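PDB 3OWA: acyl-CoA dehydrogenase from Bacillus anthracis, which probably catalyses the FAD-dependent alpha,beta-dehydrogenation of fatty acyl-CoA thioesters, working as a dimer with flavin bound at the subunit interface. Local coordinates for residues Q490-N495 against I552-G557; L477-Q480 against A485-K488; L472-L477 against K548-A553. All coordinates share one frame; numbering follows the deposited sequence. Where two conformers were deposited one is given.

Contact 1: Q490-N495 against I552-G557; sequences QEILVN and IAVENG. With FAD (flavin-adenine dinucleotide), chain E.
A single methyl group, CD1 of I492, makes the whole side-chain contact with I552-G557: it meets V554 CG2 at 3.5 Å, tighter than an ordinary carbon-carbon approach, and A553 CB at 4.2 Å. The isoleucine has CG1 anti to its own carbonyl carbon (chi1 -77°), and the extended bond beyond it (chi2 170°) pushes CD1 out from helix 490-520 toward the C-terminal part of helix 526-554. The two side chains cross at about a right angle, and of the valine's methyls it is CG2 that meets CD1. No hydrogen bond crosses between the segments. Y482 of helix 458-482 also leans on I492, so the aliphatic chain is enclosed by more than one helix.

Two residues earlier, Q490 does quite different work. Its chain runs out extended beyond CG, and NE2 donates to N1A on the adenine of FAD at 2.9 Å, with an N-H...N angle of 150°. The other end of the amide, OE1, accepts from L306 N of the second subunit, which fixes which way round the amide sits. E491 adds a salt bridge to R583 of that same subunit. One helical turn packs into its own C-terminal bundle while closing the adenine end of an FAD site at the dimer interface, a placement characteristic of acyl-CoA dehydrogenases; the added C-terminal helical region is consistent with the larger, very-long-chain type.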
loop_
_atom_site.group_PDB
_atom_site.type_symbol
_atom_site.label_atom_id
_atom_site.label_comp_id
_atom_site.label_asym_id
_atom_site.label_seq_id
_atom_site.Cartn_x
_atom_site.Cartn_y
_atom_site.Cartn_z
ATOM N N GLN A 490 -21.916 7.056 -4.745
ATOM C CA GLN A 490 -20.883 6.604 -3.774
ATOM C C GLN A 490 -19.566 7.363 -3.850
ATOM O O GLN A 490 -18.975 7.698 -2.792
ATOM C CB GLN A 490 -20.656 5.105 -3.888
ATOM C CG GLN A 490 -21.872 4.292 -3.585
ATOM C CD GLN A 490 -21.525 2.830 -3.411
ATOM O OE1 GLN A 490 -20.595 2.326 -4.047
ATOM N NE2 GLN A 490 -22.268 2.138 -2.557
ATOM N N GLU A 491 -19.125 7.679 -5.068
ATOM C CA GLU A 491 -17.845 8.399 -5.263
ATOM C C GLU A 491 -17.840 9.741 -4.549
ATOM O O GLU A 491 -16.846 10.099 -3.919
ATOM C CB GLU A 491 -17.524 8.652 -6.744
ATOM C CG GLU A 491 -17.442 7.399 -7.590
ATOM C CD GLU A 491 -18.754 7.039 -8.264
ATOM O OE1 GLU A 491 -19.843 7.340 -7.711
ATOM O OE2 GLU A 491 -18.696 6.439 -9.360
ATOM N N ILE A 492 -18.957 10.471 -4.662
ATOM C CA ILE A 492 -19.164 11.740 -3.978
ATOM C C ILE A 492 -19.185 11.579 -2.458
ATOM O O ILE A 492 -18.560 12.370 -1.747
ATOM C CB ILE A 492 -20.479 12.458 -4.491
ATOM C CG1 ILE A 492 -20.240 13.102 -5.851
ATOM C CG2 ILE A 492 -20.999 13.491 -3.494
ATOM C CD1 ILE A 492 -21.554 13.592 -6.502
ATOM N N LEU A 493 -19.928 10.579 -1.970
ATOM C CA LEU A 493 -20.023 10.305 -0.524
ATOM C C LEU A 493 -18.641 10.087 0.086
ATOM O O LEU A 493 -18.351 10.558 1.182
ATOM C CB LEU A 493 -20.933 9.089 -0.229
ATOM C CG LEU A 493 -22.419 9.223 -0.582
ATOM C CD1 LEU A 493 -23.127 7.877 -0.456
ATOM C CD2 LEU A 493 -23.088 10.269 0.304
ATOM N N VAL A 494 -17.794 9.370 -0.640
ATOM C CA VAL A 494 -16.453 9.054 -0.168
ATOM C C VAL A 494 -15.561 10.317 -0.149
ATOM O O VAL A 494 -14.747 10.489 0.762
ATOM C CB VAL A 494 -15.848 7.929 -1.014
ATOM C CG1 VAL A 494 -14.329 7.868 -0.845
ATOM C CG2 VAL A 494 -16.474 6.612 -0.598
ATOM N N ASN A 495 -15.741 11.213 -1.128
ATOM C CA ASN A 495 -15.044 12.523 -1.102
ATOM C C ASN A 495 -15.388 13.348 0.131
ATOM O O ASN A 495 -14.508 13.951 0.759
ATOM C CB ASN A 495 -15.326 13.356 -2.374
ATOM C CG ASN A 495 -14.645 12.795 -3.606
ATOM O OD1 ASN A 495 -13.655 12.067 -3.506
ATOM N ND2 ASN A 495 -15.180 13.120 -4.776
ATOM N N ILE A 552 -17.191 19.523 -9.517
ATOM C CA ILE A 552 -17.246 19.190 -10.923
ATOM C C ILE A 552 -18.262 18.083 -11.242
ATOM O O ILE A 552 -18.813 18.045 -12.341
ATOM C CB ILE A 552 -15.851 18.781 -11.446
ATOM C CG1 ILE A 552 -14.871 19.960 -11.345
ATOM C CG2 ILE A 552 -15.930 18.273 -12.873
ATOM C CD1 ILE A 552 -13.397 19.532 -11.495
ATOM N N ALA A 553 -18.483 17.170 -10.299
ATOM C CA ALA A 553 -19.427 16.085 -10.520
ATOM C C ALA A 553 -20.857 16.550 -10.248
ATOM O O ALA A 553 -21.823 15.897 -10.644
ATOM C CB ALA A 553 -19.093 14.907 -9.618
ATOM N N VAL A 554 -20.983 17.675 -9.561
ATOM C CA VAL A 554 -22.281 18.094 -9.043
ATOM C C VAL A 554 -22.883 19.279 -9.787
ATOM O O VAL A 554 -24.096 19.446 -9.796
ATOM C CB VAL A 554 -22.193 18.312 -7.523
ATOM C CG1 VAL A 554 -23.176 19.327 -7.033
ATOM C CG2 VAL A 554 -22.372 16.967 -6.805
ATOM N N GLU A 555 -22.035 20.071 -10.442
ATOM C CA GLU A 555 -22.480 21.265 -11.160
ATOM C C GLU A 555 -21.724 21.455 -12.470
ATOM O O GLU A 555 -20.713 20.781 -12.707
ATOM C CB GLU A 555 -22.305 22.483 -10.266
ATOM C CG GLU A 555 -23.433 22.633 -9.241
ATOM C CD GLU A 555 -22.988 23.293 -7.935
ATOM O OE1 GLU A 555 -21.817 23.742 -7.840
ATOM O OE2 GLU A 555 -23.819 23.351 -7.000
ATOM N N ASN A 556 -22.213 22.367 -13.319
ATOM C CA ASN A 556 -21.529 22.692 -14.583
ATOM C C ASN A 556 -21.692 24.142 -15.082
ATOM O O ASN A 556 -22.492 24.919 -14.541
ATOM C CB ASN A 556 -21.898 21.687 -15.685
ATOM C CG ASN A 556 -23.392 21.564 -15.889
ATOM O OD1 ASN A 556 -24.040 22.472 -16.404
ATOM N ND2 ASN A 556 -23.945 20.424 -15.495
ATOM N N GLY A 557 -20.908 24.490 -16.103
ATOM C CA GLY A 557 -20.939 25.820 -16.717
ATOM C C GLY A 557 -20.670 26.963 -15.745
ATOM O O GLY A 557 -19.731 26.903 -14.935
HETATM P PA FAD E . -17.627 -8.146 1.367
HETATM O O1A FAD E . -17.993 -9.252 0.411
HETATM O O2A FAD E . -18.701 -7.690 2.287
HETATM O O5B FAD E . -17.025 -6.909 0.591
HETATM C C5B FAD E . -16.244 -7.026 -0.572
HETATM C C4B FAD E . -15.941 -5.654 -1.159
HETATM O O4B FAD E . -17.152 -4.993 -1.560
HETATM C C3B FAD E . -15.250 -4.763 -0.132
HETATM O O3B FAD E . -14.322 -3.874 -0.752
HETATM C C2B FAD E . -16.404 -3.933 0.368
HETATM O O2B FAD E . -15.995 -2.699 0.874
HETATM C C1B FAD E . -17.221 -3.756 -0.886
HETATM N N9A FAD E . -18.614 -3.439 -0.560
HETATM C C8A FAD E . -19.498 -4.195 0.165
HETATM N N7A FAD E . -20.680 -3.558 0.238
HETATM C C5A FAD E . -20.579 -2.410 -0.456
HETATM C C6A FAD E . -21.499 -1.367 -0.730
HETATM N N6A FAD E . -22.780 -1.448 -0.349
HETATM N N1A FAD E . -21.066 -0.302 -1.478
HETATM C C2A FAD E . -19.768 -0.249 -1.965
HETATM N N3A FAD E . -18.874 -1.289 -1.727
HETATM C C4A FAD E . -19.269 -2.339 -0.971
HETATM N N1 FAD E . -16.288 -11.332 11.764
HETATM C C2 FAD E . -16.835 -11.570 13.005
HETATM O O2 FAD E . -18.012 -11.363 13.203
HETATM N N3 FAD E . -16.081 -12.046 14.059
HETATM C C4 FAD E . -14.760 -12.323 13.906
HETATM O O4 FAD E . -14.129 -12.734 14.894
HETATM C C4X FAD E . -14.183 -12.080 12.655
HETATM N N5 FAD E . -12.850 -12.385 12.462
HETATM C C5X FAD E . -12.273 -12.213 11.212
HETATM C C6 FAD E . -10.921 -12.535 11.054
HETATM C C7 FAD E . -10.335 -12.397 9.800
HETATM C C7M FAD E . -8.876 -12.760 9.619
HETATM C C8 FAD E . -11.129 -11.930 8.729
HETATM C C8M FAD E . -10.602 -11.727 7.346
HETATM C C9 FAD E . -12.459 -11.565 8.910
HETATM C C9A FAD E . -13.050 -11.707 10.142
HETATM N N10 FAD E . -14.375 -11.346 10.330
HETATM C C10 FAD E . -14.953 -11.582 11.571
HETATM C "C1'" FAD E . -15.244 -10.884 9.167
HETATM C "C2'" FAD E . -14.818 -9.545 8.556
HETATM O "O2'" FAD E . -14.739 -8.444 9.433
HETATM C "C3'" FAD E . -15.438 -9.345 7.016
HETATM O "O3'" FAD E . -14.377 -9.753 6.226
HETATM C "C4'" FAD E . -15.828 -8.119 6.710
HETATM O "O4'" FAD E . -16.812 -7.764 7.680
HETATM C "C5'" FAD E . -16.219 -7.764 5.276
HETATM O "O5'" FAD E . -16.894 -8.869 4.733
HETATM P P FAD E . -16.420 -9.648 3.441
HETATM O O1P FAD E . -15.001 -10.092 3.718
HETATM O O2P FAD E . -17.382 -10.765 3.154
HETATM O O3P FAD E . -16.336 -8.584 2.257
#

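Contact 2: L477-Q480 against A485-K488; sequences LAAQ and ALDK
At the bend of a helical hairpin, L486 folds back from the turn onto A478 and A479 in the last part of helix 458-482. The leucine reaches the flank of that helix with its forked end, each methyl taking a different alanine. CD1 lies 3.9 Å from A478 CB and 3.6 Å from A478 O, so it rests against the carbonyl as well as the methyl. CD2 sits over the next residue, 4.2 Å from A479 CA and 4.4 Å from A479 CB. These are van der Waals contacts, and no hydrogen bond crosses between 477-480 and 485-488.

The torsions aim the two methyls: CG stands anti to the leucine's backbone N (chi1 -179°), which brings the branch up against the helix, and with chi2 at 68° the bond to CD2 continues the chain while CD1 turns off to the carbonyl of A478. Alanines on the receiving side keep the backbones near each other, with A479 CA and L486 CA 6.3 Å apart.

Segment 485-488 is a short 3-10 turn, closed by K488 N donating to A485 O at 3.2 Å, and it joins helix 458-482 to helix 490-520 within the C-terminal helical domain. L486 faces inward from this turn, while D487 and K488, which follow it, lie at the surface. Helix 490-520 packs on the same side chains: I492 touches A478, and L493 touches L486, with L493 CD1 also 3.6 Å from L486 O. The nearest cofactor is some way off, the side chain of L486 being about 13 Å from FAD.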
loop_
_atom_site.group_PDB
_atom_site.type_symbol
_atom_site.label_atom_id
_atom_site.label_comp_id
_atom_site.label_asym_id
_atom_site.label_seq_id
_atom_site.Cartn_x
_atom_site.Cartn_y
_atom_site.Cartn_z
ATOM N N LEU A 477 -24.157 21.098 -1.120
ATOM C CA LEU A 477 -24.417 21.162 -2.548
ATOM C C LEU A 477 -24.808 19.826 -3.137
ATOM O O LEU A 477 -25.682 19.768 -4.000
ATOM C CB LEU A 477 -23.209 21.730 -3.285
ATOM C CG LEU A 477 -23.055 23.235 -3.100
ATOM C CD1 LEU A 477 -21.745 23.718 -3.695
ATOM C CD2 LEU A 477 -24.236 23.982 -3.730
ATOM N N ALA A 478 -24.142 18.765 -2.670
ATOM C CA ALA A 478 -24.406 17.400 -3.119
ATOM C C ALA A 478 -25.788 16.917 -2.662
ATOM O O ALA A 478 -26.509 16.256 -3.427
ATOM C CB ALA A 478 -23.343 16.476 -2.585
ATOM N N ALA A 479 -26.138 17.229 -1.412
ATOM C CA ALA A 479 -27.448 16.849 -0.866
ATOM C C ALA A 479 -28.569 17.590 -1.583
ATOM O O ALA A 479 -29.527 16.971 -2.049
ATOM C CB ALA A 479 -27.505 17.081 0.635
ATOM N N GLN A 480 -28.422 18.905 -1.726
ATOM C CA GLN A 480 -29.411 19.690 -2.471
ATOM C C GLN A 480 -29.555 19.231 -3.936
ATOM O O GLN A 480 -30.621 19.366 -4.533
ATOM C CB GLN A 480 -29.142 21.199 -2.368
ATOM C CG GLN A 480 -28.202 21.785 -3.410
ATOM C CD GLN A 480 -28.603 23.205 -3.845
ATOM O OE1 GLN A 480 -29.570 23.777 -3.335
ATOM N NE2 GLN A 480 -27.863 23.768 -4.795
ATOM N N ALA A 485 -31.635 10.605 -2.962
ATOM C CA ALA A 485 -30.962 9.618 -3.794
ATOM C C ALA A 485 -29.421 9.783 -3.766
ATOM O O ALA A 485 -28.699 9.139 -4.525
ATOM C CB ALA A 485 -31.515 9.665 -5.217
ATOM N N LEU A 486 -28.936 10.637 -2.871
ATOM C CA LEU A 486 -27.524 10.850 -2.675
ATOM C C LEU A 486 -26.784 9.562 -2.286
ATOM O O LEU A 486 -25.587 9.438 -2.545
ATOM C CB LEU A 486 -27.292 11.924 -1.618
ATOM C CG LEU A 486 -25.837 12.298 -1.301
ATOM C CD1 LEU A 486 -25.146 13.015 -2.449
ATOM C CD2 LEU A 486 -25.790 13.125 -0.039
ATOM N N ASP A 487 -27.510 8.618 -1.686
ATOM C CA ASP A 487 -26.969 7.325 -1.258
ATOM C C ASP A 487 -26.399 6.496 -2.389
ATOM O O ASP A 487 -25.510 5.699 -2.151
ATOM C CB ASP A 487 -28.028 6.489 -0.530
ATOM C CG ASP A 487 -29.392 6.494 -1.258
ATOM O OD1 ASP A 487 -30.395 6.865 -0.615
ATOM O OD2 ASP A 487 -29.457 6.141 -2.467
ATOM N N LYS A 488 -26.898 6.678 -3.607
ATOM C CA LYS A 488 -26.358 5.976 -4.781
ATOM C C LYS A 488 -25.094 6.595 -5.369
ATOM O O LYS A 488 -24.397 5.929 -6.126
ATOM C CB LYS A 488 -27.411 5.872 -5.883
ATOM C CG LYS A 488 -28.521 4.903 -5.502
ATOM C CD LYS A 488 -29.529 4.703 -6.613
ATOM C CE LYS A 488 -30.504 3.585 -6.210
ATOM N NZ LYS A 488 -31.735 3.613 -7.062
#

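Contact 3: L472-L477 against K548-A553; sequences LMVAGL and KETLIA
V474 and T550 meet methyl to methyl where helices 458-482 and 526-554 run side by side in the C-terminal helical bundle, pointing the same way with an angle of 26° between the short segments and axes 10.1 Å apart. V474 places CG1 anti to its backbone N (chi1 158°), and that branch lies 3.5 Å from T550 CG2 and 3.8 Å from T550 CB. Its other methyl, CG2, faces L551 CG.

The threonine works in two directions. At chi1 -55° its CG2 is turned to the valine, leaving OG1 to bond with H546 O one turn back in its own helix and with N495 ND2 of helix 490-520. The buried hydroxyl is therefore held by polar partners while the methyl does the apolar packing.

L477 and L551 have nearly the same conformation. Helix 557-571 lies over this pair, M563 touching L477 and L567 touching L551. The two leucines are inclined to one another, and a single methyl from each makes the touch: L477 CD1 to L551 CD2, 3.6 Å.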
loop_
_atom_site.group_PDB
_atom_site.type_symbol
_atom_site.label_atom_id
_atom_site.label_comp_id
_atom_site.label_asym_id
_atom_site.label_seq_id
_atom_site.Cartn_x
_atom_site.Cartn_y
_atom_site.Cartn_z
ATOM N N LEU A 472 -18.838 21.557 4.574
ATOM C CA LEU A 472 -20.237 21.959 4.630
ATOM C C LEU A 472 -20.764 22.363 3.260
ATOM O O LEU A 472 -21.842 21.921 2.857
ATOM C CB LEU A 472 -20.424 23.092 5.645
ATOM C CG LEU A 472 -20.460 22.637 7.096
ATOM C CD1 LEU A 472 -19.883 23.681 8.033
ATOM C CD2 LEU A 472 -21.890 22.293 7.476
HETATM N N MSE A 473 -19.987 23.173 2.540
HETATM C CA MSE A 473 -20.388 23.672 1.208
HETATM C C MSE A 473 -20.641 22.527 0.245
HETATM O O MSE A 473 -21.668 22.467 -0.426
HETATM C CB MSE A 473 -19.319 24.595 0.615
HETATM C CG MSE A 473 -19.772 25.337 -0.637
HETATM SE SE MSE A 473 -18.350 25.997 -1.817
HETATM C CE MSE A 473 -16.970 26.307 -0.505
ATOM N N VAL A 474 -19.683 21.612 0.205
ATOM C CA VAL A 474 -19.688 20.509 -0.730
ATOM C C VAL A 474 -20.786 19.517 -0.357
ATOM O O VAL A 474 -21.542 19.068 -1.207
ATOM C CB VAL A 474 -18.292 19.857 -0.734
ATOM C CG1 VAL A 474 -18.337 18.422 -1.230
ATOM C CG2 VAL A 474 -17.307 20.729 -1.526
ATOM N N ALA A 475 -20.866 19.180 0.922
ATOM C CA ALA A 475 -21.905 18.269 1.396
ATOM C C ALA A 475 -23.301 18.880 1.161
ATOM O O ALA A 475 -24.220 18.207 0.711
ATOM C CB ALA A 475 -21.687 17.924 2.860
ATOM N N GLY A 476 -23.442 20.170 1.437
ATOM C CA GLY A 476 -24.725 20.847 1.218
ATOM C C GLY A 476 -25.120 20.806 -0.252
ATOM O O GLY A 476 -26.260 20.472 -0.593
ATOM N N LEU A 477 -24.157 21.098 -1.120
ATOM C CA LEU A 477 -24.417 21.162 -2.548
ATOM C C LEU A 477 -24.808 19.826 -3.137
ATOM O O LEU A 477 -25.682 19.768 -4.000
ATOM C CB LEU A 477 -23.209 21.730 -3.285
ATOM C CG LEU A 477 -23.055 23.235 -3.100
ATOM C CD1 LEU A 477 -21.745 23.718 -3.695
ATOM C CD2 LEU A 477 -24.236 23.982 -3.730
ATOM N N LYS A 548 -12.924 19.896 -5.207
ATOM C CA LYS A 548 -12.943 20.147 -6.652
ATOM C C LYS A 548 -13.613 19.025 -7.427
ATOM O O LYS A 548 -14.470 19.295 -8.264
ATOM C CB LYS A 548 -11.524 20.331 -7.220
ATOM C CG LYS A 548 -10.912 21.686 -6.941
ATOM C CD LYS A 548 -9.662 21.915 -7.802
ATOM C CE LYS A 548 -8.812 23.070 -7.235
ATOM N NZ LYS A 548 -7.842 23.619 -8.245
ATOM N N GLU A 549 -13.208 17.779 -7.159
ATOM C CA GLU A 549 -13.799 16.614 -7.831
ATOM C C GLU A 549 -15.301 16.527 -7.579
ATOM O O GLU A 549 -16.080 16.233 -8.489
ATOM C CB GLU A 549 -13.126 15.280 -7.409
ATOM C CG GLU A 549 -13.689 14.078 -8.202
ATOM C CD GLU A 549 -13.037 12.731 -7.853
ATOM O OE1 GLU A 549 -13.252 12.212 -6.742
ATOM O OE2 GLU A 549 -12.319 12.172 -8.707
ATOM N N THR A 550 -15.705 16.793 -6.342
ATOM C CA THR A 550 -17.129 16.776 -6.011
ATOM C C THR A 550 -17.909 17.922 -6.679
ATOM O O THR A 550 -19.014 17.701 -7.154
ATOM C CB THR A 550 -17.352 16.790 -4.522
ATOM O OG1 THR A 550 -16.631 15.696 -3.940
ATOM C CG2 THR A 550 -18.833 16.621 -4.218
ATOM N N LEU A 551 -17.340 19.130 -6.710
ATOM C CA LEU A 551 -18.014 20.284 -7.363
ATOM C C LEU A 551 -18.217 20.048 -8.861
ATOM O O LEU A 551 -19.283 20.309 -9.402
ATOM C CB LEU A 551 -17.263 21.613 -7.106
ATOM C CG LEU A 551 -17.317 22.176 -5.676
ATOM C CD1 LEU A 551 -16.409 23.414 -5.482
ATOM C CD2 LEU A 551 -18.746 22.509 -5.295
ATOM N N ILE A 552 -17.191 19.523 -9.517
ATOM C CA ILE A 552 -17.246 19.190 -10.923
ATOM C C ILE A 552 -18.262 18.083 -11.242
ATOM O O ILE A 552 -18.813 18.045 -12.341
ATOM C CB ILE A 552 -15.851 18.781 -11.446
ATOM C CG1 ILE A 552 -14.871 19.960 -11.345
ATOM C CG2 ILE A 552 -15.930 18.273 -12.873
ATOM C CD1 ILE A 552 -13.397 19.532 -11.495
ATOM N N ALA A 553 -18.483 17.170 -10.299
ATOM C CA ALA A 553 -19.427 16.085 -10.520
ATOM C C ALA A 553 -20.857 16.550 -10.248
ATOM O O ALA A 553 -21.823 15.897 -10.644
ATOM C CB ALA A 553 -19.093 14.907 -9.618
#

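In the fold
All three contacts are mostly buried and lie at one end of the C-terminal helical domain. Contacts 1 and 3 each join helix 526-554 to another helix, 490-520 in contact 1 and 458-482 in contact 3, while contact 2 folds the connecting 3-10 turn onto helix 458-482. Contact 3 buries the most surface, 193 Å², against 97 and 108 Å² for contacts 1 and 2. Apolar packing carries each interface, but contact 1 alone also reaches FAD. N495 in 490-495 links contacts 1 and 3 through a hydrogen bond to E549 OE1. Contacts 1 and 3 both border the second subunit; contact 2 has its buried leucine set between exposed A485 and D487.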